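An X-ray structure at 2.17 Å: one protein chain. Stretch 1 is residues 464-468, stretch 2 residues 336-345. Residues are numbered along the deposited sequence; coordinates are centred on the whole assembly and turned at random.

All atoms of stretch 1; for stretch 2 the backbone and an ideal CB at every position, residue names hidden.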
# COMPACT_ATOMS: atom_id res chain seq x y z
N ASN A 464 4.63 -28.42 -24.64
CA ASN A 464 4.26 -29.21 -25.81
C ASN A 464 2.87 -28.88 -26.33
O ASN A 464 2.58 -29.13 -27.50
CB ASN A 464 4.35 -30.70 -25.49
CG ASN A 464 5.77 -31.17 -25.25
OD1 ASN A 464 6.71 -30.65 -25.85
ND2 ASN A 464 5.93 -32.16 -24.38
N ALA A 465 2.00 -28.32 -25.48
CA ALA A 465 0.64 -28.01 -25.92
C ALA A 465 0.63 -26.85 -26.90
O ALA A 465 -0.15 -26.85 -27.86
CB ALA A 465 -0.24 -27.70 -24.71
N CYS A 466 1.49 -25.85 -26.69
CA CYS A 466 1.56 -24.70 -27.58
C CYS A 466 2.16 -25.04 -28.94
O CYS A 466 2.12 -24.19 -29.84
CB CYS A 466 2.36 -23.57 -26.94
SG CYS A 466 1.79 -23.05 -25.30
N LYS A 467 2.71 -26.24 -29.11
CA LYS A 467 3.28 -26.67 -30.38
C LYS A 467 2.37 -27.62 -31.15
O LYS A 467 2.65 -27.89 -32.33
CB LYS A 467 4.64 -27.33 -30.16
CG LYS A 467 5.68 -26.42 -29.52
CD LYS A 467 7.00 -27.13 -29.34
CE LYS A 467 8.05 -26.22 -28.72
NZ LYS A 467 9.35 -26.91 -28.54
N CYS A 468 1.32 -28.14 -30.52
CA CYS A 468 0.39 -29.07 -31.15
C CYS A 468 1.10 -30.29 -31.73
O CYS A 468 0.50 -31.09 -32.45
CB CYS A 468 -0.42 -28.37 -32.25
SG CYS A 468 -1.27 -26.86 -31.72
N UNK A 336 -8.91 -26.02 -32.82
CA UNK A 336 -8.52 -26.22 -31.43
C UNK A 336 -7.04 -25.94 -31.22
O UNK A 336 -6.65 -25.37 -30.19
CB UNK A 336 -8.85 -27.65 -30.99
N UNK A 337 -6.20 -26.33 -32.18
CA UNK A 337 -4.78 -26.00 -32.09
C UNK A 337 -4.55 -24.51 -32.29
O UNK A 337 -3.70 -23.91 -31.62
CB UNK A 337 -3.98 -26.80 -33.12
N UNK A 338 -5.30 -23.89 -33.20
CA UNK A 338 -5.15 -22.46 -33.45
C UNK A 338 -5.53 -21.65 -32.22
O UNK A 338 -4.82 -20.71 -31.83
CB UNK A 338 -6.00 -22.03 -34.65
N UNK A 339 -6.66 -21.99 -31.58
CA UNK A 339 -7.06 -21.27 -30.38
C UNK A 339 -6.10 -21.52 -29.22
O UNK A 339 -5.97 -20.67 -28.33
CB UNK A 339 -8.48 -21.67 -29.98
N UNK A 340 -5.43 -22.68 -29.21
CA UNK A 340 -4.46 -22.94 -28.16
C UNK A 340 -3.18 -22.14 -28.38
O UNK A 340 -2.63 -21.57 -27.42
CB UNK A 340 -4.14 -24.44 -28.09
N UNK A 341 -2.70 -22.06 -29.62
CA UNK A 341 -1.49 -21.29 -29.89
C UNK A 341 -1.73 -19.80 -29.66
O UNK A 341 -0.84 -19.10 -29.17
CB UNK A 341 -1.01 -21.53 -31.32
N UNK A 342 -2.91 -19.30 -30.01
CA UNK A 342 -3.23 -17.91 -29.73
C UNK A 342 -3.34 -17.65 -28.23
O UNK A 342 -3.00 -16.55 -27.77
CB UNK A 342 -4.53 -17.52 -30.43
N UNK A 343 -3.80 -18.63 -27.46
CA UNK A 343 -3.87 -18.47 -26.02
C UNK A 343 -2.47 -18.44 -25.39
O UNK A 343 -2.25 -17.72 -24.41
CB UNK A 343 -4.70 -19.60 -25.41
N UNK A 344 -1.53 -19.21 -25.94
CA UNK A 344 -0.16 -19.19 -25.43
C UNK A 344 0.52 -17.86 -25.72
O UNK A 344 1.29 -17.35 -24.90
CB UNK A 344 0.65 -20.33 -26.04
N UNK A 345 0.25 -17.28 -26.90
CA UNK A 345 0.85 -16.00 -27.25
C UNK A 345 0.39 -14.90 -26.31
O UNK A 345 1.20 -14.07 -25.86
CB UNK A 345 0.51 -15.63 -28.70

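Stretch 2 is a continuous helix, and stretch 1 lies along one side of it, with the SG atoms of Cys-466 and Cys-468 lying close to the helix.

Position 336 has helical backbone angles, and its ideal CB finds nothing of stretch 1 within 5.5 Å. Many residues would suit; the deposited one is Asn-336, whose side-chain end leads away.

At 337 the CB points toward stretch 1 and sits 3.1 Å from SG of Cys-468. That is too close for an ordinary nonbonded carbon-sulfur contact but is the spacing expected of CB and the far sulfur in a disulfide, so cysteine is strongly indicated. Cys-337 takes chi1 t, and its SG lies 2.0 Å from SG of Cys-468, with a chi3 of 100°.

Position 338 points away and 339 is out of reach, so stretch 1 sets little constraint on either. Thr-338 and Ser-339 occupy them, small polar residues compatible with a helix.

Position 340 points toward stretch 1 again, one turn after 337. Its CB is 4.7 Å from O of Ala-465, which leaves room for a small or medium side chain such as alanine, serine, cysteine or valine. The residue is Cys-340. Its SG comes 3.4 Å from O of Ala-465 and 4.4 Å from CB of Ala-465, while its covalent bond is made elsewhere in the structure.

At 341 the CB points sideways, 4.4 Å from O of Cys-466. The carbonyl would welcome a donor, so lysine, arginine or glutamine would be reasonable, and a flexible aliphatic stem could also pack here. Glu-341 supplies the stem: its CG lies 3.3 Å from O of Cys-466. Its carboxylate makes no hydrogen bond to stretch 1; Glu-341 OE2 and Cys-466 O, 3.5 Å apart, are both acceptors and cannot bond to each other.

Positions 342 and 343 offer stretch 1 no contact. Gln-342 is an extended polar side chain, and Ala-343 a compact helix former.

Position 344, one turn beyond 340, points toward stretch 1 with its CB 3.0 Å from SG of Cys-466, the same signature of cysteine as at 337. Cys-344, with chi1 m, joins its SG to SG of Cys-466 at 2.0 Å, chi3 -84°. Two disulfides, seven residues apart on the helix, thus clamp the short segment, with no hydrogen bond between the stretches.

Position 345 points sideways with no neighbour in stretch 1, leaving the choice wide. Glu-345 is hydrogen-bonded through OE2 elsewhere in the structure.

Stretch 2 (336-345) NCTSCEQACE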
# COMPACT_ATOMS: atom_id res chain seq x y z
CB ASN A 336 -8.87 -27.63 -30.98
CG ASN A 336 -10.37 -27.86 -30.88
OD1 ASN A 336 -11.16 -27.10 -31.43
ND2 ASN A 336 -10.76 -28.92 -30.19
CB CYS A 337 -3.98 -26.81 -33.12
SG CYS A 337 -2.28 -26.26 -33.38
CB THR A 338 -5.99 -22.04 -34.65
OG1 THR A 338 -5.56 -22.77 -35.81
CG2 THR A 338 -5.85 -20.55 -34.92
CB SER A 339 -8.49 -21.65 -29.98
OG SER A 339 -8.57 -23.02 -29.64
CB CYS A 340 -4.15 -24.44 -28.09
SG CYS A 340 -2.75 -24.87 -27.02
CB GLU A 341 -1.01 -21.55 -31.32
CG GLU A 341 -0.37 -22.92 -31.52
CD GLU A 341 0.08 -23.16 -32.94
OE1 GLU A 341 -0.56 -22.61 -33.87
OE2 GLU A 341 1.07 -23.89 -33.14
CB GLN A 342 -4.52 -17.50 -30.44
CG GLN A 342 -4.42 -17.49 -31.96
CD GLN A 342 -5.73 -17.14 -32.63
OE1 GLN A 342 -6.79 -17.16 -32.00
NE2 GLN A 342 -5.67 -16.82 -33.92
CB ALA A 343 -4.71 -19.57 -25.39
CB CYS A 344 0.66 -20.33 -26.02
SG CYS A 344 0.08 -22.00 -25.64
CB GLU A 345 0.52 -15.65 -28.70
CG GLU A 345 1.20 -14.39 -29.20
CD GLU A 345 2.65 -14.63 -29.59
OE1 GLU A 345 2.88 -15.13 -30.71
OE2 GLU A 345 3.54 -14.33 -28.78
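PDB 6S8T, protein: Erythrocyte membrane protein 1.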